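Sarcoplasmic calcium-binding proteins II, V, VI, and VII (Branchiostoma lanceolatum, PDB 2SAS) binds calcium ions through EF-hands in muscle, where it seems to be more abundant in fast-contracting muscles, though its precise role is not established. Local coordinates at residues N29-M34 and E59-D64; K66-I71 and L99-Q104; A84-T89 and R167-P172. All blocks are in the same frame, centred on the assembly; numbering follows the deposited sequence.

Contact 1 of 3, residues N29-M34 and E59-D64. With CA (calcium ion), chain B.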
loop_
_atom_site.group_PDB
_atom_site.type_symbol
_atom_site.label_atom_id
_atom_site.label_comp_id
_atom_site.label_asym_id
_atom_site.label_seq_id
_atom_site.Cartn_x
_atom_site.Cartn_y
_atom_site.Cartn_z
ATOM N N ASN A 29 -12.507 0.517 -18.879
ATOM C CA ASN A 29 -11.140 0.092 -19.123
ATOM C C ASN A 29 -10.500 -0.592 -17.911
ATOM O O ASN A 29 -9.538 -1.381 -18.124
ATOM C CB ASN A 29 -10.291 1.163 -19.756
ATOM C CG ASN A 29 -9.880 2.311 -18.853
ATOM O OD1 ASN A 29 -10.541 2.593 -17.853
ATOM N ND2 ASN A 29 -8.768 2.961 -19.195
ATOM N N ASP A 30 -10.921 -0.266 -16.731
ATOM C CA ASP A 30 -10.395 -0.854 -15.481
ATOM C C ASP A 30 -10.828 -2.353 -15.505
ATOM O O ASP A 30 -9.969 -3.197 -15.242
ATOM C CB ASP A 30 -10.947 -0.134 -14.262
ATOM C CG ASP A 30 -10.279 1.208 -14.083
ATOM O OD1 ASP A 30 -9.040 1.252 -14.103
ATOM O OD2 ASP A 30 -11.034 2.196 -13.964
ATOM N N PHE A 31 -12.066 -2.562 -15.835
ATOM C CA PHE A 31 -12.660 -3.895 -15.969
ATOM C C PHE A 31 -12.008 -4.683 -17.107
ATOM O O PHE A 31 -11.821 -5.919 -17.009
ATOM C CB PHE A 31 -14.199 -3.775 -16.076
ATOM C CG PHE A 31 -14.827 -3.262 -14.802
ATOM C CD1 PHE A 31 -14.771 -1.925 -14.455
ATOM C CD2 PHE A 31 -15.377 -4.167 -13.884
ATOM C CE1 PHE A 31 -15.276 -1.449 -13.251
ATOM C CE2 PHE A 31 -15.912 -3.733 -12.659
ATOM C CZ PHE A 31 -15.861 -2.365 -12.374
ATOM N N GLU A 32 -11.636 -4.052 -18.218
ATOM C CA GLU A 32 -10.953 -4.743 -19.325
ATOM C C GLU A 32 -9.591 -5.223 -18.789
ATOM O O GLU A 32 -9.068 -6.287 -19.158
ATOM C CB GLU A 32 -10.756 -3.904 -20.575
ATOM C CG GLU A 32 -11.958 -3.385 -21.408
ATOM C CD GLU A 32 -11.634 -2.244 -22.348
ATOM O OE1 GLU A 32 -10.959 -1.277 -22.018
ATOM O OE2 GLU A 32 -12.092 -2.335 -23.514
ATOM N N ASP A 33 -8.998 -4.469 -17.881
ATOM C CA ASP A 33 -7.706 -4.756 -17.245
ATOM C C ASP A 33 -7.807 -5.958 -16.302
ATOM O O ASP A 33 -6.839 -6.663 -15.960
ATOM C CB ASP A 33 -7.191 -3.561 -16.446
ATOM C CG ASP A 33 -6.467 -2.482 -17.182
ATOM O OD1 ASP A 33 -6.741 -2.345 -18.397
ATOM O OD2 ASP A 33 -5.674 -1.715 -16.576
ATOM N N MET A 34 -9.007 -6.202 -15.817
ATOM C CA MET A 34 -9.205 -7.369 -14.924
ATOM C C MET A 34 -9.102 -8.625 -15.805
ATOM O O MET A 34 -8.481 -9.646 -15.434
ATOM C CB MET A 34 -10.508 -7.153 -14.240
ATOM C CG MET A 34 -10.340 -6.061 -13.199
ATOM S SD MET A 34 -11.980 -5.955 -12.397
ATOM C CE MET A 34 -11.943 -4.237 -11.868
ATOM N N GLU A 59 -19.089 -7.075 -17.052
ATOM C CA GLU A 59 -19.921 -6.085 -17.757
ATOM C C GLU A 59 -21.104 -5.691 -16.875
ATOM O O GLU A 59 -21.423 -4.525 -16.651
ATOM C CB GLU A 59 -20.450 -6.721 -19.059
ATOM C CG GLU A 59 -19.315 -6.729 -20.088
ATOM C CD GLU A 59 -19.640 -7.285 -21.426
ATOM O OE1 GLU A 59 -20.644 -8.000 -21.453
ATOM O OE2 GLU A 59 -18.958 -7.065 -22.388
ATOM N N ASP A 60 -21.724 -6.713 -16.398
ATOM C CA ASP A 60 -22.863 -6.758 -15.491
ATOM C C ASP A 60 -22.447 -6.097 -14.170
ATOM O O ASP A 60 -23.214 -5.410 -13.493
ATOM C CB ASP A 60 -23.196 -8.242 -15.407
ATOM C CG ASP A 60 -24.601 -8.698 -15.252
ATOM O OD1 ASP A 60 -25.359 -8.062 -14.478
ATOM O OD2 ASP A 60 -24.932 -9.746 -15.915
ATOM N N GLU A 61 -21.198 -6.273 -13.761
ATOM C CA GLU A 61 -20.717 -5.621 -12.543
ATOM C C GLU A 61 -20.585 -4.112 -12.819
ATOM O O GLU A 61 -21.223 -3.274 -12.079
ATOM C CB GLU A 61 -19.426 -6.196 -12.040
ATOM C CG GLU A 61 -19.079 -5.953 -10.586
ATOM C CD GLU A 61 -17.646 -6.093 -10.190
ATOM O OE1 GLU A 61 -17.075 -7.080 -10.702
ATOM O OE2 GLU A 61 -17.110 -5.296 -9.436
ATOM N N TRP A 62 -19.872 -3.720 -13.827
ATOM C CA TRP A 62 -19.666 -2.321 -14.205
ATOM C C TRP A 62 -21.010 -1.571 -14.330
ATOM O O TRP A 62 -21.198 -0.440 -13.872
ATOM C CB TRP A 62 -18.900 -2.218 -15.518
ATOM C CG TRP A 62 -18.790 -0.865 -16.129
ATOM C CD1 TRP A 62 -19.088 -0.473 -17.424
ATOM C CD2 TRP A 62 -18.377 0.326 -15.426
ATOM N NE1 TRP A 62 -18.826 0.864 -17.580
ATOM C CE2 TRP A 62 -18.405 1.379 -16.370
ATOM C CE3 TRP A 62 -17.947 0.573 -14.135
ATOM C CZ2 TRP A 62 -17.996 2.664 -16.017
ATOM C CZ3 TRP A 62 -17.558 1.822 -13.771
ATOM C CH2 TRP A 62 -17.596 2.875 -14.709
ATOM N N ARG A 63 -21.940 -2.247 -14.987
ATOM C CA ARG A 63 -23.292 -1.747 -15.207
ATOM C C ARG A 63 -23.945 -1.409 -13.880
ATOM O O ARG A 63 -24.520 -0.328 -13.723
ATOM C CB ARG A 63 -24.128 -2.752 -15.978
ATOM C CG ARG A 63 -25.555 -2.403 -16.299
ATOM C CD ARG A 63 -25.858 -2.642 -17.758
ATOM N NE ARG A 63 -24.658 -2.515 -18.594
ATOM C CZ ARG A 63 -24.136 -3.576 -19.220
ATOM N NH1 ARG A 63 -24.683 -4.781 -19.044
ATOM N NH2 ARG A 63 -23.075 -3.454 -20.021
ATOM N N ASP A 64 -23.870 -2.305 -12.920
ATOM C CA ASP A 64 -24.505 -2.040 -11.609
ATOM C C ASP A 64 -23.734 -0.959 -10.870
ATOM O O ASP A 64 -24.410 -0.204 -10.126
ATOM C CB ASP A 64 -24.589 -3.311 -10.777
ATOM C CG ASP A 64 -25.364 -3.152 -9.482
ATOM O OD1 ASP A 64 -24.713 -2.803 -8.474
ATOM O OD2 ASP A 64 -26.571 -3.395 -9.447
HETATM CA CA CA B . -9.199 3.675 -13.828
#
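F31 of helix 28-42 lays one face of its ring over the backbone-proximal part of W62 on helix 48-69. W62 CB sits 4.1 Å from the centroid of the F31 ring and almost straight above it, so this is a CH-pi contact centred on the face. The indole then runs on past the rim of the phenyl ring. F31 CE1 comes 3.5 Å from W62 CE3, and the two ring planes are inclined at 41°, an oblique pairing. The torsions explain the approach: CG of W62 is anti to the backbone N (chi1 171°), which carries the indole alongside F31. The opposite face of the F31 ring is taken by M34 CE, 4.0 Å above the plane, from the next turn of its own helix. E61 comes to the ring edge. Its CD lies in the ring plane, 3.8 Å from F31 CE2, and the carboxylate plane stands at 80° to the ring. E61 OE1 is salt-bridged to R106, which probably balances its charge in this buried spot, and hydrogen-bonded to N105.

F31 follows D30, the last ligand of the first EF-hand loop. D30 binds the calcium ion with both carboxylate oxygens, OD1 and OD2 each at 2.4 Å. The contact thus packs the exiting helix of EF-hand 1 against the entering helix of EF-hand 2. I26 of strand 25-26 and L18 of helix 4-18 also touch F31.

Contact 2 of 3, residues K66-I71 and L99-Q104. With CA (calcium ion), chain C.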
loop_
_atom_site.group_PDB
_atom_site.type_symbol
_atom_site.label_atom_id
_atom_site.label_comp_id
_atom_site.label_asym_id
_atom_site.label_seq_id
_atom_site.Cartn_x
_atom_site.Cartn_y
_atom_site.Cartn_z
ATOM N N LYS A 66 -21.781 1.586 -12.235
ATOM C CA LYS A 66 -22.045 2.796 -13.031
ATOM C C LYS A 66 -23.441 3.353 -12.742
ATOM O O LYS A 66 -23.610 4.562 -12.504
ATOM C CB LYS A 66 -21.967 2.516 -14.529
ATOM C CG LYS A 66 -21.546 3.615 -15.456
ATOM C CD LYS A 66 -21.500 3.217 -16.917
ATOM C CE LYS A 66 -22.832 3.127 -17.618
ATOM N NZ LYS A 66 -23.563 1.877 -17.253
ATOM N N GLY A 67 -24.445 2.526 -12.779
ATOM C CA GLY A 67 -25.840 2.921 -12.529
ATOM C C GLY A 67 -26.187 3.338 -11.133
ATOM O O GLY A 67 -27.320 3.763 -10.827
ATOM N N ARG A 68 -25.273 3.250 -10.191
ATOM C CA ARG A 68 -25.481 3.604 -8.795
ATOM C C ARG A 68 -24.608 4.761 -8.314
ATOM O O ARG A 68 -24.997 5.469 -7.353
ATOM C CB ARG A 68 -25.092 2.485 -7.850
ATOM C CG ARG A 68 -25.990 1.314 -7.624
ATOM C CD ARG A 68 -25.299 0.356 -6.680
ATOM N NE ARG A 68 -25.703 -1.013 -6.970
ATOM C CZ ARG A 68 -26.898 -1.455 -6.555
ATOM N NH1 ARG A 68 -27.645 -0.638 -5.808
ATOM N NH2 ARG A 68 -27.346 -2.682 -6.817
ATOM N N ALA A 69 -23.452 4.869 -8.908
ATOM C CA ALA A 69 -22.484 5.866 -8.451
ATOM C C ALA A 69 -22.226 6.952 -9.451
ATOM O O ALA A 69 -21.774 7.999 -9.001
ATOM C CB ALA A 69 -21.169 5.160 -8.037
ATOM N N ASP A 70 -22.525 6.704 -10.719
ATOM C CA ASP A 70 -22.265 7.762 -11.707
ATOM C C ASP A 70 -23.437 8.780 -11.701
ATOM O O ASP A 70 -24.356 8.685 -12.537
ATOM C CB ASP A 70 -22.039 7.181 -13.065
ATOM C CG ASP A 70 -21.443 8.167 -14.057
ATOM O OD1 ASP A 70 -20.692 9.103 -13.671
ATOM O OD2 ASP A 70 -21.745 7.860 -15.216
ATOM N N ILE A 71 -23.296 9.729 -10.812
ATOM C CA ILE A 71 -24.320 10.758 -10.661
ATOM C C ILE A 71 -24.517 11.653 -11.870
ATOM O O ILE A 71 -25.719 11.863 -12.182
ATOM C CB ILE A 71 -24.121 11.525 -9.312
ATOM C CG1 ILE A 71 -24.249 10.534 -8.109
ATOM C CG2 ILE A 71 -25.172 12.662 -9.213
ATOM C CD1 ILE A 71 -25.570 9.680 -8.117
ATOM N N LEU A 99 -25.264 -5.331 0.749
ATOM C CA LEU A 99 -24.322 -4.626 -0.112
ATOM C C LEU A 99 -24.938 -4.520 -1.499
ATOM O O LEU A 99 -25.733 -5.422 -1.872
ATOM C CB LEU A 99 -23.004 -5.426 -0.109
ATOM C CG LEU A 99 -21.834 -4.716 0.562
ATOM C CD1 LEU A 99 -22.321 -3.885 1.747
ATOM C CD2 LEU A 99 -20.829 -5.788 1.032
ATOM N N PRO A 100 -24.516 -3.502 -2.223
ATOM C CA PRO A 100 -25.064 -3.345 -3.573
ATOM C C PRO A 100 -24.592 -4.547 -4.358
ATOM O O PRO A 100 -23.479 -5.064 -4.158
ATOM C CB PRO A 100 -24.582 -1.993 -4.032
ATOM C CG PRO A 100 -23.417 -1.633 -3.138
ATOM C CD PRO A 100 -23.565 -2.460 -1.886
ATOM N N ALA A 101 -25.440 -4.962 -5.277
ATOM C CA ALA A 101 -25.206 -6.083 -6.140
ATOM C C ALA A 101 -23.863 -6.133 -6.825
ATOM O O ALA A 101 -23.453 -7.312 -6.994
ATOM C CB ALA A 101 -26.313 -6.180 -7.200
ATOM N N TRP A 102 -23.246 -5.041 -7.213
ATOM C CA TRP A 102 -21.952 -5.100 -7.926
ATOM C C TRP A 102 -20.938 -5.818 -7.026
ATOM O O TRP A 102 -20.004 -6.440 -7.530
ATOM C CB TRP A 102 -21.444 -3.725 -8.379
ATOM C CG TRP A 102 -21.034 -2.811 -7.285
ATOM C CD1 TRP A 102 -21.823 -1.932 -6.615
ATOM C CD2 TRP A 102 -19.733 -2.699 -6.665
ATOM N NE1 TRP A 102 -21.131 -1.277 -5.634
ATOM C CE2 TRP A 102 -19.839 -1.719 -5.647
ATOM C CE3 TRP A 102 -18.502 -3.307 -6.899
ATOM C CZ2 TRP A 102 -18.765 -1.351 -4.869
ATOM C CZ3 TRP A 102 -17.434 -2.964 -6.105
ATOM C CH2 TRP A 102 -17.555 -2.000 -5.107
ATOM N N CYS A 103 -21.167 -5.654 -5.719
ATOM C CA CYS A 103 -20.315 -6.244 -4.670
ATOM C C CYS A 103 -20.356 -7.776 -4.681
ATOM O O CYS A 103 -19.346 -8.423 -4.417
ATOM C CB CYS A 103 -20.758 -5.752 -3.289
ATOM S SG CYS A 103 -19.818 -4.320 -2.770
ATOM N N GLN A 104 -21.537 -8.275 -4.957
ATOM C CA GLN A 104 -21.843 -9.709 -5.069
ATOM C C GLN A 104 -21.015 -10.314 -6.197
ATOM O O GLN A 104 -20.885 -11.539 -6.276
ATOM C CB GLN A 104 -23.337 -9.951 -5.296
ATOM C CG GLN A 104 -24.283 -9.156 -4.400
ATOM C CD GLN A 104 -24.012 -9.382 -2.922
ATOM O OE1 GLN A 104 -23.579 -10.468 -2.520
ATOM N NE2 GLN A 104 -24.264 -8.361 -2.100
HETATM CA CA CA C . -19.217 10.274 -13.194
HETATM O O HOH W 1 -17.452 11.719 -13.019
#
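The end of the entering helix of EF-hand 2 meets the linker that leads into EF-hand 3. R68, in the last turn of helix 48-69, reaches across to P100, A101 and W102. The guanidinium lays one face on the proline. P100 CB stands 3.3 Å above its plane, offset toward the rim and near R68 NE. R68 NH2 comes 3.7 Å from A101 CB. R68 NE also faces the edge of the W102 ring, 4.0 Å from CD1, with guanidinium and indole planes 46° apart. No hydrogen bond crosses between 66-71 and 99-104. R68 NE is instead salt-bridged to D64, one turn back on the same helix, and this helps fix the guanidinium beside the proline. An alanine at R68 would remove the flat group resting on P100 and is likely to leave the D64 carboxylate without its charged mate.

Two residues on, D70 opens the second EF-hand calcium loop. D70 binds the calcium ion through OD1 alone; D70 OD2 stays 4.0 Å from the metal. N72, D74, V76 and E81 bind the same ion, and a water is a further ligand at 2.3 Å.

On the linker side, Q104 NE2 donates to L99 O at 3.3 Å, from above the carbonyl plane. The Q104 side chain thus reaches back to L99. W102 holds CG between its backbone N and carbonyl carbon (chi1 68°), which turns the indole to the interior, where Y82 and M85 of helix 79-91 and Y165 of helix 158-170 touch it.

Contact 3 of 3, residues A84-T89 and R167-P172; sequences AMWEKT and RLLTSP
W86 of helix 79-91 meets L169 of helix 158-170, and this pair makes most of the contact. W86 points at the other helix, with CG beside the backbone N (chi1 -86°). The methyl CD1 of L169 sits over one face of the indole, 3.5 Å from the centroid of the six-membered ring and 21° off its normal. It is a CH-pi contact, displaced toward the rim. The closest atoms are W86 CZ2 and L169 CD1, at 3.3 Å. L169 CG lies over the same face, 3.5 Å from W86 CH2. The two side chains cross at about a right angle. T170 adds a looser touch, its CG2 lying 4.3 Å from W86 CZ3. Further along, T89 OG1 donates to W86 O at 3.2 Å, so the hydroxyl is bonded within its own helix.

On the second segment, T170 OG1 is hydrogen-bonded to Y166 O, one turn back. Helix 158-170 ends here, and S171 is the first residue to leave it.

The contact joins EF-hand 2 to EF-hand 4. Helix 4-18 lies alongside, with I10 touching W86 and T13 touching L169. Y82, on the same helix as W86, meets the indole edge-to-face, and L99 and W102 of the linker also pack on W86. M85 turns to a different side and packs on L65, R68 and A69 of helix 48-69.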
loop_
_atom_site.group_PDB
_atom_site.type_symbol
_atom_site.label_atom_id
_atom_site.label_comp_id
_atom_site.label_asym_id
_atom_site.label_seq_id
_atom_site.Cartn_x
_atom_site.Cartn_y
_atom_site.Cartn_z
ATOM N N ALA A 84 -19.364 8.815 -2.049
ATOM C CA ALA A 84 -20.806 9.075 -1.938
ATOM C C ALA A 84 -21.596 7.810 -1.938
ATOM O O ALA A 84 -22.515 7.674 -1.116
ATOM C CB ALA A 84 -21.266 9.986 -3.081
ATOM N N MET A 85 -21.329 6.882 -2.844
ATOM C CA MET A 85 -22.029 5.592 -2.914
ATOM C C MET A 85 -21.848 4.852 -1.581
ATOM O O MET A 85 -22.813 4.320 -1.008
ATOM C CB MET A 85 -21.554 4.712 -4.056
ATOM C CG MET A 85 -22.160 3.327 -3.969
ATOM S SD MET A 85 -21.694 2.409 -5.496
ATOM C CE MET A 85 -19.922 2.363 -5.169
ATOM N N TRP A 86 -20.643 4.848 -1.082
ATOM C CA TRP A 86 -20.379 4.148 0.209
ATOM C C TRP A 86 -21.019 4.808 1.402
ATOM O O TRP A 86 -21.540 4.076 2.283
ATOM C CB TRP A 86 -18.888 3.871 0.330
ATOM C CG TRP A 86 -18.677 2.560 -0.381
ATOM C CD1 TRP A 86 -18.016 2.359 -1.533
ATOM C CD2 TRP A 86 -19.177 1.285 0.043
ATOM N NE1 TRP A 86 -18.042 1.041 -1.866
ATOM C CE2 TRP A 86 -18.753 0.347 -0.955
ATOM C CE3 TRP A 86 -19.943 0.834 1.114
ATOM C CZ2 TRP A 86 -19.051 -1.009 -0.871
ATOM C CZ3 TRP A 86 -20.254 -0.517 1.179
ATOM C CH2 TRP A 86 -19.809 -1.419 0.219
ATOM N N GLU A 87 -21.029 6.124 1.429
ATOM C CA GLU A 87 -21.683 6.852 2.545
ATOM C C GLU A 87 -23.150 6.513 2.594
ATOM O O GLU A 87 -23.711 6.377 3.685
ATOM C CB GLU A 87 -21.525 8.349 2.529
ATOM C CG GLU A 87 -20.117 8.946 2.443
ATOM C CD GLU A 87 -19.993 10.096 3.432
ATOM O OE1 GLU A 87 -21.054 10.555 3.849
ATOM O OE2 GLU A 87 -18.827 10.432 3.743
ATOM N N LYS A 88 -23.729 6.356 1.425
ATOM C CA LYS A 88 -25.183 6.004 1.312
ATOM C C LYS A 88 -25.380 4.604 1.850
ATOM O O LYS A 88 -26.112 4.432 2.820
ATOM C CB LYS A 88 -25.650 6.289 -0.080
ATOM C CG LYS A 88 -26.871 5.781 -0.742
ATOM C CD LYS A 88 -26.702 5.509 -2.245
ATOM C CE LYS A 88 -25.759 4.441 -2.710
ATOM N NZ LYS A 88 -26.352 3.062 -2.832
ATOM N N THR A 89 -24.743 3.543 1.373
ATOM C CA THR A 89 -24.941 2.197 1.916
ATOM C C THR A 89 -24.478 1.953 3.332
ATOM O O THR A 89 -25.044 1.076 4.002
ATOM C CB THR A 89 -24.270 1.123 0.957
ATOM O OG1 THR A 89 -22.895 1.511 0.983
ATOM C CG2 THR A 89 -24.829 1.162 -0.444
ATOM N N ARG A 167 -16.643 -6.293 6.571
ATOM C CA ARG A 167 -16.070 -5.506 7.675
ATOM C C ARG A 167 -15.066 -4.474 7.191
ATOM O O ARG A 167 -14.927 -3.451 7.889
ATOM C CB ARG A 167 -15.437 -6.403 8.720
ATOM C CG ARG A 167 -16.456 -7.331 9.406
ATOM C CD ARG A 167 -15.563 -8.277 10.201
ATOM N NE ARG A 167 -16.352 -9.056 11.128
ATOM C CZ ARG A 167 -16.605 -8.602 12.368
ATOM N NH1 ARG A 167 -16.062 -7.430 12.741
ATOM N NH2 ARG A 167 -17.329 -9.325 13.211
ATOM N N LEU A 168 -14.412 -4.783 6.119
ATOM C CA LEU A 168 -13.420 -3.903 5.496
ATOM C C LEU A 168 -14.148 -2.643 4.967
ATOM O O LEU A 168 -13.662 -1.537 5.028
ATOM C CB LEU A 168 -12.800 -4.645 4.281
ATOM C CG LEU A 168 -11.487 -4.208 3.705
ATOM C CD1 LEU A 168 -11.542 -4.109 2.166
ATOM C CD2 LEU A 168 -11.002 -2.872 4.231
ATOM N N LEU A 169 -15.306 -2.911 4.361
ATOM C CA LEU A 169 -16.126 -1.870 3.765
ATOM C C LEU A 169 -16.901 -1.061 4.824
ATOM O O LEU A 169 -17.057 0.168 4.629
ATOM C CB LEU A 169 -17.002 -2.484 2.675
ATOM C CG LEU A 169 -16.619 -2.409 1.212
ATOM C CD1 LEU A 169 -16.208 -1.007 0.766
ATOM C CD2 LEU A 169 -15.410 -3.339 0.974
ATOM N N THR A 170 -17.390 -1.686 5.870
ATOM C CA THR A 170 -18.223 -0.928 6.815
ATOM C C THR A 170 -17.867 -0.613 8.216
ATOM O O THR A 170 -18.367 0.471 8.703
ATOM C CB THR A 170 -19.666 -1.601 6.754
ATOM O OG1 THR A 170 -19.496 -2.918 7.329
ATOM C CG2 THR A 170 -20.187 -1.677 5.306
ATOM N N SER A 171 -16.975 -1.313 8.897
ATOM C CA SER A 171 -16.703 -1.021 10.305
ATOM C C SER A 171 -16.085 0.341 10.529
ATOM O O SER A 171 -15.203 0.745 9.786
ATOM C CB SER A 171 -15.791 -2.058 10.965
ATOM O OG SER A 171 -16.254 -3.348 10.579
ATOM N N PRO A 172 -16.563 0.934 11.612
ATOM C CA PRO A 172 -16.052 2.242 12.017
ATOM C C PRO A 172 -14.832 2.028 12.883
ATOM O O PRO A 172 -14.288 3.027 13.380
ATOM C CB PRO A 172 -17.274 2.850 12.709
ATOM C CG PRO A 172 -17.904 1.710 13.401
ATOM C CD PRO A 172 -17.658 0.505 12.487
#

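In the fold
Along the chain, contact 1 closes before the others open, while contacts 2 and 3 cross, their segments alternating. Contacts 1 and 2 share helix 48-69 and have centres about 11 Å apart. They touch where D64 and E61 meet A101 and W102. Contacts 2 and 3 have centres about 13 Å apart and touch where W102 and A69 meet M85, and L99 and C103 meet W86. Contacts 1 and 3 do not touch; their centres are about 21 Å apart. Contact 2 therefore lies between the other two. Together they join all four EF-hand regions: the first to the second, the second to the third, and the second to the fourth, in one compact chain.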